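Local atomic coordinates of crustacyanin (PDB entry 1I4U), a protein that binds the carotenoid astaxanthin as a lipocalin subunit of crustacyanin, the complex that gives the lobster carapace its blue colour. Residues A[54-59]-A[134-139]; A[68-71]-A[75-78]; A[117-122]-A[157-162]. All blocks are in the same frame, centred on the assembly; numbering follows the deposited sequence.

In the fold
The three contacts sample one antiparallel lipocalin barrel inside, at its rim and outside. Interaction 1 is buried: side chains of strands 52-58 and 128-137 meet inside the barrel with no hydrogen bond between the segments. Interaction 3, also buried, lies on the opposite side of the chain's centre and packs the loop after helix 144-156 against strand 115-123 by apolar touch. Strands 115-123 and 128-137 are sheet neighbours, and the two contacts touch where Phe136 CE2 packs 3.4 Å from Leu118 CD1 and where Phe134 O and Leu118 N probably share a hydrogen bond. Interaction 2, partly buried and about 17 Å from the chain's centre (centre to centre), relies chiefly on backbone hydrogen bonds.

Interaction 1 of 3, residues A[54-59]-A[134-139]; sequences NEYSFD and FIFSRS
Asn54 and Tyr56, two residues apart on strand 52-58, both reach the ring of Phe136 on strand 128-137, although the backbones stay well separated, with Asn54 CA 9.3 Å from Phe136 CA. Asn54 comes first: its ND2 lies 3.3 Å from Phe136 CZ, the amide and ring planes 26° apart. The other end of the amide, OD1, is hydrogen-bonded to Ser67 OG on the adjoining strand, which probably sets which way the amide is turned. Farther along, Tyr56 has CG anti to its carbonyl carbon (chi1 -70°) and sends its ring inward from the strand. Its OH arrives at the edge of the Phe136 ring, in plane, 3.5 Å from CE2. Replacing Phe136 with an alanine would probably leave the amide of Asn54 and the hydroxyl end of Tyr56 without their shared neighbour and open a gap beside them inside the barrel. Ala116 and Leu118 touch Phe136 too, and a bound 2-methyl-2,4-pentanediol, probably from the crystallisation liquor, lies about 4 Å from its side chain. The two strands lie on either side of strand 33-41 in the sheet, and their inward side chains meet over it inside the lipocalin barrel, whose interior is the family's usual ligand site.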
ATOM      1  N   ASN A  54      -6.246  -9.489  16.768  1.00  9.25           N
ATOM      2  CA  ASN A  54      -5.796  -8.104  16.552  1.00  9.95           C
ATOM      3  C   ASN A  54      -6.143  -7.293  17.799  1.00 10.57           C
ATOM      4  O   ASN A  54      -7.287  -7.090  18.120  1.00 11.57           O
ATOM      5  CB  ASN A  54      -6.429  -7.509  15.316  1.00 10.88           C
ATOM      6  CG  ASN A  54      -6.245  -8.326  14.067  1.00 11.76           C
ATOM      7  OD1 ASN A  54      -5.102  -8.581  13.718  1.00 12.02           O
ATOM      8  ND2 ASN A  54      -7.340  -8.777  13.434  1.00 14.40           N
ATOM      9  N   GLU A  55      -5.080  -6.870  18.492  1.00 11.58           N
ATOM     10  CA  GLU A  55      -5.214  -6.119  19.740  1.00 11.43           C
ATOM     11  C   GLU A  55      -4.933  -4.645  19.419  1.00 11.47           C
ATOM     12  O   GLU A  55      -3.847  -4.314  18.970  1.00 12.96           O
ATOM     13  CB  GLU A  55      -4.278  -6.679  20.816  1.00 13.98           C
ATOM     14  CG  GLU A  55      -4.484  -6.014  22.148  1.00 16.69           C
ATOM     15  CD  GLU A  55      -3.667  -6.698  23.226  1.00 26.99           C
ATOM     16  OE1 GLU A  55      -3.169  -7.823  23.084  1.00 21.59           O
ATOM     17  OE2 GLU A  55      -3.493  -6.008  24.229  1.00 42.80           O
ATOM     18  N   TYR A  56      -5.928  -3.812  19.631  1.00 12.01           N
ATOM     19  CA  TYR A  56      -5.862  -2.406  19.322  1.00 12.52           C
ATOM     20  C   TYR A  56      -5.811  -1.535  20.590  1.00 13.89           C
ATOM     21  O   TYR A  56      -6.632  -1.707  21.508  1.00 16.90           O
ATOM     22  CB  TYR A  56      -7.114  -1.990  18.562  1.00 13.09           C
ATOM     23  CG  TYR A  56      -7.219  -2.523  17.153  1.00 15.13           C
ATOM     24  CD1 TYR A  56      -6.410  -3.459  16.541  1.00 26.83           C
ATOM     25  CD2 TYR A  56      -8.183  -2.015  16.332  1.00 29.54           C
ATOM     26  CE1 TYR A  56      -6.496  -3.924  15.277  1.00 26.82           C
ATOM     27  CE2 TYR A  56      -8.256  -2.501  15.050  1.00 30.18           C
ATOM     28  CZ  TYR A  56      -7.485  -3.430  14.495  1.00 22.63           C
ATOM     29  OH  TYR A  56      -7.654  -3.791  13.182  1.00 21.94           O
ATOM     30  N   SER A  57      -4.889  -0.587  20.641  1.00 13.36           N
ATOM     31  CA  SER A  57      -4.747   0.408  21.706  1.00 15.32           C
ATOM     32  C   SER A  57      -4.919   1.784  21.092  1.00 15.33           C
ATOM     33  O   SER A  57      -4.251   2.093  20.089  1.00 20.65           O
ATOM     34  CB  SER A  57      -3.366   0.259  22.356  1.00 20.20           C
ATOM     35  OG  SER A  57      -3.298  -1.046  22.900  1.00 34.43           O
ATOM     36  N   PHE A  58      -5.786   2.599  21.627  1.00 15.78           N
ATOM     37  CA  PHE A  58      -6.054   3.903  21.077  1.00 16.15           C
ATOM     38  C   PHE A  58      -5.393   4.960  21.969  1.00 17.14           C
ATOM     39  O   PHE A  58      -5.643   4.972  23.150  1.00 20.07           O
ATOM     40  CB  PHE A  58      -7.556   4.162  20.984  1.00 17.82           C
ATOM     41  CG  PHE A  58      -7.903   5.502  20.370  1.00 20.05           C
ATOM     42  CD1 PHE A  58      -7.552   5.728  19.050  1.00 18.91           C
ATOM     43  CD2 PHE A  58      -8.549   6.485  21.111  1.00 23.76           C
ATOM     44  CE1 PHE A  58      -7.849   6.956  18.472  1.00 23.21           C
ATOM     45  CE2 PHE A  58      -8.844   7.716  20.560  1.00 28.29           C
ATOM     46  CZ  PHE A  58      -8.467   7.939  19.235  1.00 25.04           C
ATOM     47  N   ASP A  59      -4.568   5.797  21.368  1.00 22.33           N
ATOM     48  CA  ASP A  59      -3.761   6.725  22.125  1.00 28.63           C
ATOM     49  C   ASP A  59      -4.311   8.147  21.997  1.00 30.08           C
ATOM     50  O   ASP A  59      -3.599   9.080  22.372  1.00 36.78           O
ATOM     51  CB  ASP A  59      -2.292   6.642  21.682  1.00 32.81           C
ATOM     52  CG  ASP A  59      -2.009   7.119  20.282  1.00 33.68           C
ATOM     53  OD1 ASP A  59      -2.868   7.790  19.659  1.00 28.75           O
ATOM     54  OD2 ASP A  59      -0.881   6.846  19.768  1.00 37.30           O
ATOM     55  N   PHE A 134     -13.137  -8.232   5.277  1.00 10.81           N
ATOM     56  CA  PHE A 134     -12.911  -8.920   6.550  1.00 10.66           C
ATOM     57  C   PHE A 134     -14.155  -8.846   7.406  1.00 11.61           C
ATOM     58  O   PHE A 134     -14.805  -7.833   7.431  1.00 11.92           O
ATOM     59  CB  PHE A 134     -11.772  -8.303   7.340  1.00 11.43           C
ATOM     60  CG  PHE A 134     -10.483  -8.032   6.584  1.00 10.85           C
ATOM     61  CD1 PHE A 134     -10.377  -6.921   5.773  1.00 13.18           C
ATOM     62  CD2 PHE A 134      -9.403  -8.901   6.671  1.00 12.65           C
ATOM     63  CE1 PHE A 134      -9.213  -6.690   5.076  1.00 13.89           C
ATOM     64  CE2 PHE A 134      -8.226  -8.638   5.982  1.00 12.72           C
ATOM     65  CZ  PHE A 134      -8.149  -7.539   5.174  1.00 14.01           C
ATOM     66  N   ILE A 135     -14.403  -9.925   8.147  1.00 11.07           N
ATOM     67  CA  ILE A 135     -15.399  -9.960   9.201  1.00 11.35           C
ATOM     68  C   ILE A 135     -14.626 -10.157  10.492  1.00 11.57           C
ATOM     69  O   ILE A 135     -13.899 -11.164  10.609  1.00 11.90           O
ATOM     70  CB  ILE A 135     -16.468 -11.042   8.983  1.00 12.45           C
ATOM     71  CG1 ILE A 135     -17.242 -10.789   7.681  1.00 13.65           C
ATOM     72  CG2 ILE A 135     -17.461 -11.169  10.124  1.00 15.33           C
ATOM     73  CD1 ILE A 135     -18.115 -11.968   7.240  1.00 17.33           C
ATOM     74  N   PHE A 136     -14.756  -9.214  11.400  1.00 12.03           N
ATOM     75  CA  PHE A 136     -14.160  -9.286  12.730  1.00 12.59           C
ATOM     76  C   PHE A 136     -15.230  -9.566  13.817  1.00 11.59           C
ATOM     77  O   PHE A 136     -16.378  -9.136  13.664  1.00 11.88           O
ATOM     78  CB  PHE A 136     -13.515  -7.965  13.076  1.00 15.04           C
ATOM     79  CG  PHE A 136     -12.147  -7.606  12.568  1.00 15.20           C
ATOM     80  CD1 PHE A 136     -11.507  -8.316  11.553  1.00 15.21           C
ATOM     81  CD2 PHE A 136     -11.462  -6.510  13.135  1.00 15.88           C
ATOM     82  CE1 PHE A 136     -10.221  -8.013  11.141  1.00 17.53           C
ATOM     83  CE2 PHE A 136     -10.153  -6.200  12.741  1.00 17.42           C
ATOM     84  CZ  PHE A 136      -9.565  -6.944  11.742  1.00 18.89           C
ATOM     85  N   SER A 137     -14.815 -10.286  14.835  1.00 11.64           N
ATOM     86  CA  SER A 137     -15.652 -10.642  15.966  1.00 10.53           C
ATOM     87  C   SER A 137     -14.958 -10.289  17.271  1.00  9.94           C
ATOM     88  O   SER A 137     -13.747 -10.347  17.370  1.00 10.40           O
ATOM     89  CB  SER A 137     -15.968 -12.125  15.930  1.00 12.06           C
ATOM     90  OG  SER A 137     -16.796 -12.492  17.042  1.00 13.57           O
ATOM     91  N   ARG A 138     -15.758  -9.986  18.297  1.00 10.51           N
ATOM     92  CA  ARG A 138     -15.165  -9.850  19.627  1.00 10.27           C
ATOM     93  C   ARG A 138     -14.867 -11.175  20.311  1.00 10.80           C
ATOM     94  O   ARG A 138     -14.240 -11.159  21.392  1.00 12.66           O
ATOM     95  CB  ARG A 138     -16.056  -8.972  20.508  1.00 11.01           C
ATOM     96  CG  ARG A 138     -16.105  -7.512  20.132  1.00 12.00           C
ATOM     97  CD  ARG A 138     -14.749  -6.846  20.166  1.00 11.10           C
ATOM     98  NE  ARG A 138     -14.894  -5.394  20.154  1.00 11.71           N
ATOM     99  CZ  ARG A 138     -13.879  -4.561  20.376  1.00 11.45           C
ATOM    100  NH1 ARG A 138     -12.665  -4.994  20.623  1.00 13.10           N
ATOM    101  NH2 ARG A 138     -14.105  -3.253  20.359  1.00 13.03           N
ATOM    102  N   SER A 139     -15.237 -12.269  19.721  1.00 11.28           N
ATOM    103  CA  SER A 139     -14.987 -13.614  20.220  1.00 14.18           C
ATOM    104  C   SER A 139     -14.473 -14.511  19.128  1.00 13.79           C
ATOM    105  O   SER A 139     -14.441 -14.184  17.933  1.00 13.95           O
ATOM    106  CB  SER A 139     -16.281 -14.140  20.845  1.00 17.31           C
ATOM    107  OG  SER A 139     -17.408 -13.919  20.090  1.00 29.80           O
TER

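Interaction 2 of 3, residues A[68-71]-A[75-78]; sequences TGIA and NLLK
Segments 68-71 and 75-78 run antiparallel, their end-to-end directions 146° apart. Gly69 and Leu77 form a hydrogen-bonded pair: Gly69 N donates to Leu77 O at 3.1 Å, and Leu77 N returns the bond to Gly69 O at 3.0 Å. Nearer the turn, Ala71 N reaches Asn75 O at 2.8 Å, the N-H almost straight (172°). The chain turns a corner at Gly69, whose backbone angles are such that a CB would be jammed against Thr68 O. Non-hydrogen-bonded pairs flank Gly69 and put their side chains on a common face. On it, Thr68 CG2 lies 3.9 Å from Lys78 CG, and Ile70 CD1 meets Leu76 CD2 at 3.8 Å, the two side chains crossing at a slant. Leu77 points to the other face, where its CB packs 4.0 Å from Ala71 CB; CG anti to the backbone N (chi1 179°) also brings CD2 near that methyl. The polar ends look elsewhere: Thr68 OG1 bonds to Gln178 NE2, and Lys78 NZ forms a salt bridge with Leu181 OXT. Two strands joined by the short connection 72-74 make this a beta hairpin, a basic element of the up-and-down lipocalin barrel, at its periphery beside helix 175-178.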
ATOM      1  N   THR A  68      -1.517 -11.112  16.009  1.00  9.64           N
ATOM      2  CA  THR A  68      -0.812 -12.338  16.308  1.00  9.64           C
ATOM      3  C   THR A  68      -1.622 -13.520  15.775  1.00  9.58           C
ATOM      4  O   THR A  68      -2.815 -13.458  15.497  1.00  9.67           O
ATOM      5  CB  THR A  68      -0.584 -12.517  17.834  1.00  9.82           C
ATOM      6  OG1 THR A  68      -1.864 -12.610  18.467  1.00 10.31           O
ATOM      7  CG2 THR A  68       0.256 -11.385  18.394  1.00 10.54           C
ATOM      8  N   GLY A  69      -0.927 -14.650  15.686  1.00 10.07           N
ATOM      9  CA  GLY A  69      -1.570 -15.913  15.286  1.00  9.52           C
ATOM     10  C   GLY A  69      -0.479 -16.851  14.757  1.00  9.72           C
ATOM     11  O   GLY A  69       0.688 -16.705  15.152  1.00 11.79           O
ATOM     12  N   ILE A  70      -0.885 -17.781  13.920  1.00 10.54           N
ATOM     13  CA  ILE A  70       0.005 -18.785  13.350  1.00 11.15           C
ATOM     14  C   ILE A  70       0.247 -18.418  11.886  1.00 11.35           C
ATOM     15  O   ILE A  70      -0.724 -18.283  11.134  1.00 12.25           O
ATOM     16  CB  ILE A  70      -0.579 -20.212  13.450  1.00 12.70           C
ATOM     17  CG1 ILE A  70      -1.169 -20.525  14.818  1.00 16.37           C
ATOM     18  CG2 ILE A  70       0.476 -21.226  13.048  1.00 14.80           C
ATOM     19  CD1 ILE A  70      -0.124 -20.353  15.875  1.00 27.07           C
ATOM     20  N   ALA A  71       1.503 -18.291  11.508  1.00 11.81           N
ATOM     21  CA  ALA A  71       1.941 -17.943  10.156  1.00 13.02           C
ATOM     22  C   ALA A  71       1.752 -19.148   9.249  1.00 14.39           C
ATOM     23  O   ALA A  71       1.483 -20.264   9.743  1.00 13.02           O
ATOM     24  CB  ALA A  71       3.399 -17.560  10.227  1.00 15.95           C
ATOM     25  N   ASN A  75       4.626 -21.277  12.408  1.00 15.42           N
ATOM     26  CA  ASN A  75       5.179 -20.642  13.604  1.00 14.83           C
ATOM     27  C   ASN A  75       4.269 -19.549  14.104  1.00 13.04           C
ATOM     28  O   ASN A  75       3.576 -18.908  13.324  1.00 14.57           O
ATOM     29  CB  ASN A  75       6.583 -20.080  13.350  1.00 19.44           C
ATOM     30  CG  ASN A  75       7.480 -21.297  13.084  1.00 24.10           C
ATOM     31  OD1 ASN A  75       7.475 -22.201  13.897  1.00 38.59           O
ATOM     32  ND2 ASN A  75       8.152 -21.235  11.957  1.00 37.46           N
ATOM     33  N   LEU A  76       4.329 -19.317  15.413  1.00 13.35           N
ATOM     34  CA  LEU A  76       3.727 -18.112  15.983  1.00 13.23           C
ATOM     35  C   LEU A  76       4.339 -16.871  15.331  1.00 12.41           C
ATOM     36  O   LEU A  76       5.528 -16.832  15.070  1.00 13.40           O
ATOM     37  CB  LEU A  76       3.969 -18.026  17.477  1.00 15.13           C
ATOM     38  CG  LEU A  76       3.242 -19.036  18.353  1.00 20.40           C
ATOM     39  CD1 LEU A  76       3.959 -19.284  19.671  1.00 26.83           C
ATOM     40  CD2 LEU A  76       1.836 -18.523  18.618  1.00 28.54           C
ATOM     41  N   LEU A  77       3.523 -15.827  15.156  1.00 12.24           N
ATOM     42  CA  LEU A  77       3.913 -14.595  14.529  1.00 11.69           C
ATOM     43  C   LEU A  77       3.179 -13.426  15.148  1.00 11.50           C
ATOM     44  O   LEU A  77       1.991 -13.509  15.414  1.00 11.79           O
ATOM     45  CB  LEU A  77       3.621 -14.639  13.004  1.00 14.07           C
ATOM     46  CG  LEU A  77       3.964 -13.379  12.215  1.00 15.04           C
ATOM     47  CD1 LEU A  77       5.462 -13.071  12.233  1.00 19.41           C
ATOM     48  CD2 LEU A  77       3.521 -13.512  10.751  1.00 16.96           C
ATOM     49  N   LYS A  78       3.934 -12.370  15.398  1.00 12.51           N
ATOM     50  CA  LYS A  78       3.408 -11.086  15.810  1.00 12.11           C
ATOM     51  C   LYS A  78       3.790 -10.044  14.765  1.00 12.81           C
ATOM     52  O   LYS A  78       4.970 -10.016  14.388  1.00 15.08           O
ATOM     53  CB  LYS A  78       3.917 -10.604  17.165  1.00 15.13           C
ATOM     54  CG  LYS A  78       3.468  -9.237  17.647  1.00 17.73           C
ATOM     55  CD  LYS A  78       3.949  -8.936  19.045  1.00 27.89           C
ATOM     56  CE  LYS A  78       5.057  -7.925  18.983  1.00 37.25           C
ATOM     57  NZ  LYS A  78       5.689  -7.715  20.322  1.00 47.32           N
TER

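Interaction 3 of 3, residues A[117-122]-A[157-162]; sequences CLYSCI and INVDTT
Tyr119 meets Ile157 because its CG is anti to the backbone N (chi1 -176°), while Ile157 holds CG1 between its own backbone N and carbonyl carbon (chi1 60°), so that the two side chains approach from opposite directions. This is the outer wall of the lipocalin barrel, where the loop after helix 144-156 packs on strand 115-123. The centre of the contact is a CH-pi interaction: Ile157 CD1 sits 3.6 Å from the centroid of the Tyr119 ring, only 5° off the ring normal. Val159 adds a second methyl, with CG2 3.7 Å from Tyr119 CE1, sliding past the tyrosine side chain. Tyr119 OH is hydrogen-bonded to Asp131 OD2 on the next strand, which probably limits how the ring can turn. Between the two aliphatic residues, Asn158 has positive phi and is the C-prime residue of a Schellman motif that ends the helix. Disulfides lie nearby: Cys117 is linked to Cys150 on that helix, and Cys121 to Cys12. Past the contact the loop is shaped by an Asx turn, Thr162 N to Asp160 OD1 at 3.0 Å, and the same OD1 also accepts from Thr162 OG1 at 2.6 Å, both from the same face of the carboxylate.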
ATOM      1  N   CYS A 117     -17.322  -5.127  10.047  1.00 13.22           N
ATOM      2  CA  CYS A 117     -17.225  -5.487   8.650  1.00 12.64           C
ATOM      3  C   CYS A 117     -16.261  -4.468   8.013  1.00 11.96           C
ATOM      4  O   CYS A 117     -16.587  -3.284   7.976  1.00 13.19           O
ATOM      5  CB  CYS A 117     -18.586  -5.434   7.973  1.00 13.32           C
ATOM      6  SG  CYS A 117     -20.005  -6.039   8.948  1.00 14.84           S
ATOM      7  N   LEU A 118     -15.110  -4.960   7.555  1.00 11.26           N
ATOM      8  CA  LEU A 118     -14.029  -4.075   7.078  1.00 11.89           C
ATOM      9  C   LEU A 118     -13.771  -4.250   5.604  1.00 11.66           C
ATOM     10  O   LEU A 118     -13.904  -5.363   5.062  1.00 12.08           O
ATOM     11  CB  LEU A 118     -12.751  -4.387   7.837  1.00 12.78           C
ATOM     12  CG  LEU A 118     -12.889  -4.450   9.374  1.00 13.58           C
ATOM     13  CD1 LEU A 118     -11.505  -4.786   9.964  1.00 16.28           C
ATOM     14  CD2 LEU A 118     -13.527  -3.205   9.909  1.00 15.52           C
ATOM     15  N   TYR A 119     -13.372  -3.164   4.952  1.00 11.53           N
ATOM     16  CA  TYR A 119     -13.212  -3.165   3.507  1.00 11.88           C
ATOM     17  C   TYR A 119     -12.040  -2.296   3.063  1.00 11.78           C
ATOM     18  O   TYR A 119     -11.881  -1.171   3.555  1.00 13.34           O
ATOM     19  CB  TYR A 119     -14.504  -2.629   2.884  1.00 12.80           C
ATOM     20  CG  TYR A 119     -14.536  -2.646   1.366  1.00 14.68           C
ATOM     21  CD1 TYR A 119     -14.514  -3.848   0.691  1.00 17.18           C
ATOM     22  CD2 TYR A 119     -14.566  -1.487   0.608  1.00 19.72           C
ATOM     23  CE1 TYR A 119     -14.529  -3.952  -0.692  1.00 21.00           C
ATOM     24  CE2 TYR A 119     -14.597  -1.564  -0.777  1.00 21.62           C
ATOM     25  CZ  TYR A 119     -14.577  -2.789  -1.419  1.00 22.20           C
ATOM     26  OH  TYR A 119     -14.610  -2.822  -2.798  1.00 26.95           O
ATOM     27  N   SER A 120     -11.252  -2.775   2.116  1.00 11.20           N
ATOM     28  CA  SER A 120     -10.179  -2.041   1.487  1.00 11.83           C
ATOM     29  C   SER A 120     -10.268  -2.248  -0.028  1.00 12.24           C
ATOM     30  O   SER A 120     -10.571  -3.364  -0.454  1.00 14.92           O
ATOM     31  CB  SER A 120      -8.829  -2.559   1.960  1.00 13.01           C
ATOM     32  OG  SER A 120      -7.770  -1.778   1.482  1.00 13.66           O
ATOM     33  N   CYS A 121     -10.006  -1.218  -0.805  1.00 11.33           N
ATOM     34  CA  CYS A 121     -10.058  -1.371  -2.272  1.00 11.56           C
ATOM     35  C   CYS A 121      -8.974  -0.510  -2.900  1.00 11.26           C
ATOM     36  O   CYS A 121      -8.656   0.563  -2.381  1.00 14.72           O
ATOM     37  CB  CYS A 121     -11.441  -0.973  -2.799  1.00 13.31           C
ATOM     38  SG  CYS A 121     -11.770  -1.410  -4.507  1.00 14.19           S
ATOM     39  N   ILE A 122      -8.411  -1.013  -3.981  1.00 13.10           N
ATOM     40  CA  ILE A 122      -7.423  -0.296  -4.782  1.00 15.29           C
ATOM     41  C   ILE A 122      -7.809  -0.355  -6.234  1.00 14.45           C
ATOM     42  O   ILE A 122      -8.072  -1.468  -6.715  1.00 14.35           O
ATOM     43  CB  ILE A 122      -6.018  -0.854  -4.537  1.00 18.09           C
ATOM     44  CG1 ILE A 122      -4.873  -0.176  -5.273  1.00 22.31           C
ATOM     45  CG2 ILE A 122      -5.907  -2.333  -4.833  1.00 19.58           C
ATOM     46  CD1 ILE A 122      -4.645   1.287  -4.915  1.00 33.53           C
ATOM     47  N   ILE A 157     -22.438  -3.222  -1.504  1.00 22.76           N
ATOM     48  CA  ILE A 157     -21.390  -2.547  -2.277  1.00 21.56           C
ATOM     49  C   ILE A 157     -20.834  -3.470  -3.356  1.00 22.49           C
ATOM     50  O   ILE A 157     -19.744  -3.349  -3.894  1.00 23.50           O
ATOM     51  CB  ILE A 157     -20.294  -1.960  -1.365  1.00 20.42           C
ATOM     52  CG1 ILE A 157     -19.548  -2.962  -0.481  1.00 20.90           C
ATOM     53  CG2 ILE A 157     -20.909  -0.871  -0.504  1.00 26.21           C
ATOM     54  CD1 ILE A 157     -18.158  -2.515  -0.069  1.00 20.87           C
ATOM     55  N   ASN A 158     -21.710  -4.420  -3.713  1.00 23.55           N
ATOM     56  CA  ASN A 158     -21.392  -5.276  -4.829  1.00 24.02           C
ATOM     57  C   ASN A 158     -20.147  -6.128  -4.717  1.00 22.84           C
ATOM     58  O   ASN A 158     -19.470  -6.459  -5.690  1.00 28.36           O
ATOM     59  CB  ASN A 158     -21.300  -4.370  -6.085  1.00 33.85           C
ATOM     60  CG  ASN A 158     -22.428  -4.885  -6.971  1.00 45.43           C
ATOM     61  OD1 ASN A 158     -23.532  -4.986  -6.437  1.00 64.43           O
ATOM     62  ND2 ASN A 158     -22.054  -5.196  -8.203  1.00 61.87           N
ATOM     63  N   VAL A 159     -19.892  -6.531  -3.475  1.00 23.39           N
ATOM     64  CA  VAL A 159     -18.893  -7.538  -3.162  1.00 21.86           C
ATOM     65  C   VAL A 159     -19.505  -8.941  -3.148  1.00 21.36           C
ATOM     66  O   VAL A 159     -20.515  -9.076  -2.458  1.00 24.63           O
ATOM     67  CB  VAL A 159     -18.173  -7.206  -1.840  1.00 21.78           C
ATOM     68  CG1 VAL A 159     -17.307  -8.365  -1.328  1.00 23.10           C
ATOM     69  CG2 VAL A 159     -17.293  -5.973  -2.049  1.00 24.31           C
ATOM     70  N   ASP A 160     -18.923  -9.913  -3.872  1.00 22.70           N
ATOM     71  CA  ASP A 160     -19.363 -11.307  -3.960  1.00 23.29           C
ATOM     72  C   ASP A 160     -19.028 -11.989  -2.658  1.00 25.15           C
ATOM     73  O   ASP A 160     -17.895 -12.444  -2.418  1.00 21.86           O
ATOM     74  CB  ASP A 160     -18.712 -12.060  -5.143  1.00 26.70           C
ATOM     75  CG  ASP A 160     -19.301 -13.447  -5.325  1.00 33.57           C
ATOM     76  OD1 ASP A 160     -20.035 -13.908  -4.418  1.00 28.34           O
ATOM     77  OD2 ASP A 160     -19.049 -14.108  -6.373  1.00 37.75           O
ATOM     78  N   THR A 161     -20.030 -12.081  -1.791  1.00 25.96           N
ATOM     79  CA  THR A 161     -19.716 -12.691  -0.482  1.00 22.86           C
ATOM     80  C   THR A 161     -19.365 -14.165  -0.487  1.00 21.68           C
ATOM     81  O   THR A 161     -18.869 -14.710   0.517  1.00 20.82           O
ATOM     82  CB  THR A 161     -20.873 -12.453   0.495  1.00 22.90           C
ATOM     83  OG1 THR A 161     -22.059 -13.013  -0.054  1.00 26.86           O
ATOM     84  CG2 THR A 161     -21.038 -10.956   0.641  1.00 24.80           C
ATOM     85  N   THR A 162     -19.564 -14.834  -1.619  1.00 23.43           N
ATOM     86  CA  THR A 162     -19.031 -16.192  -1.716  1.00 24.32           C
ATOM     87  C   THR A 162     -17.499 -16.238  -1.693  1.00 20.79           C
ATOM     88  O   THR A 162     -16.862 -17.292  -1.563  1.00 22.30           O
ATOM     89  CB  THR A 162     -19.551 -16.885  -2.999  1.00 30.22           C
ATOM     90  OG1 THR A 162     -18.943 -16.267  -4.157  1.00 41.91           O
ATOM     91  CG2 THR A 162     -21.069 -16.771  -3.095  1.00 41.97           C
TER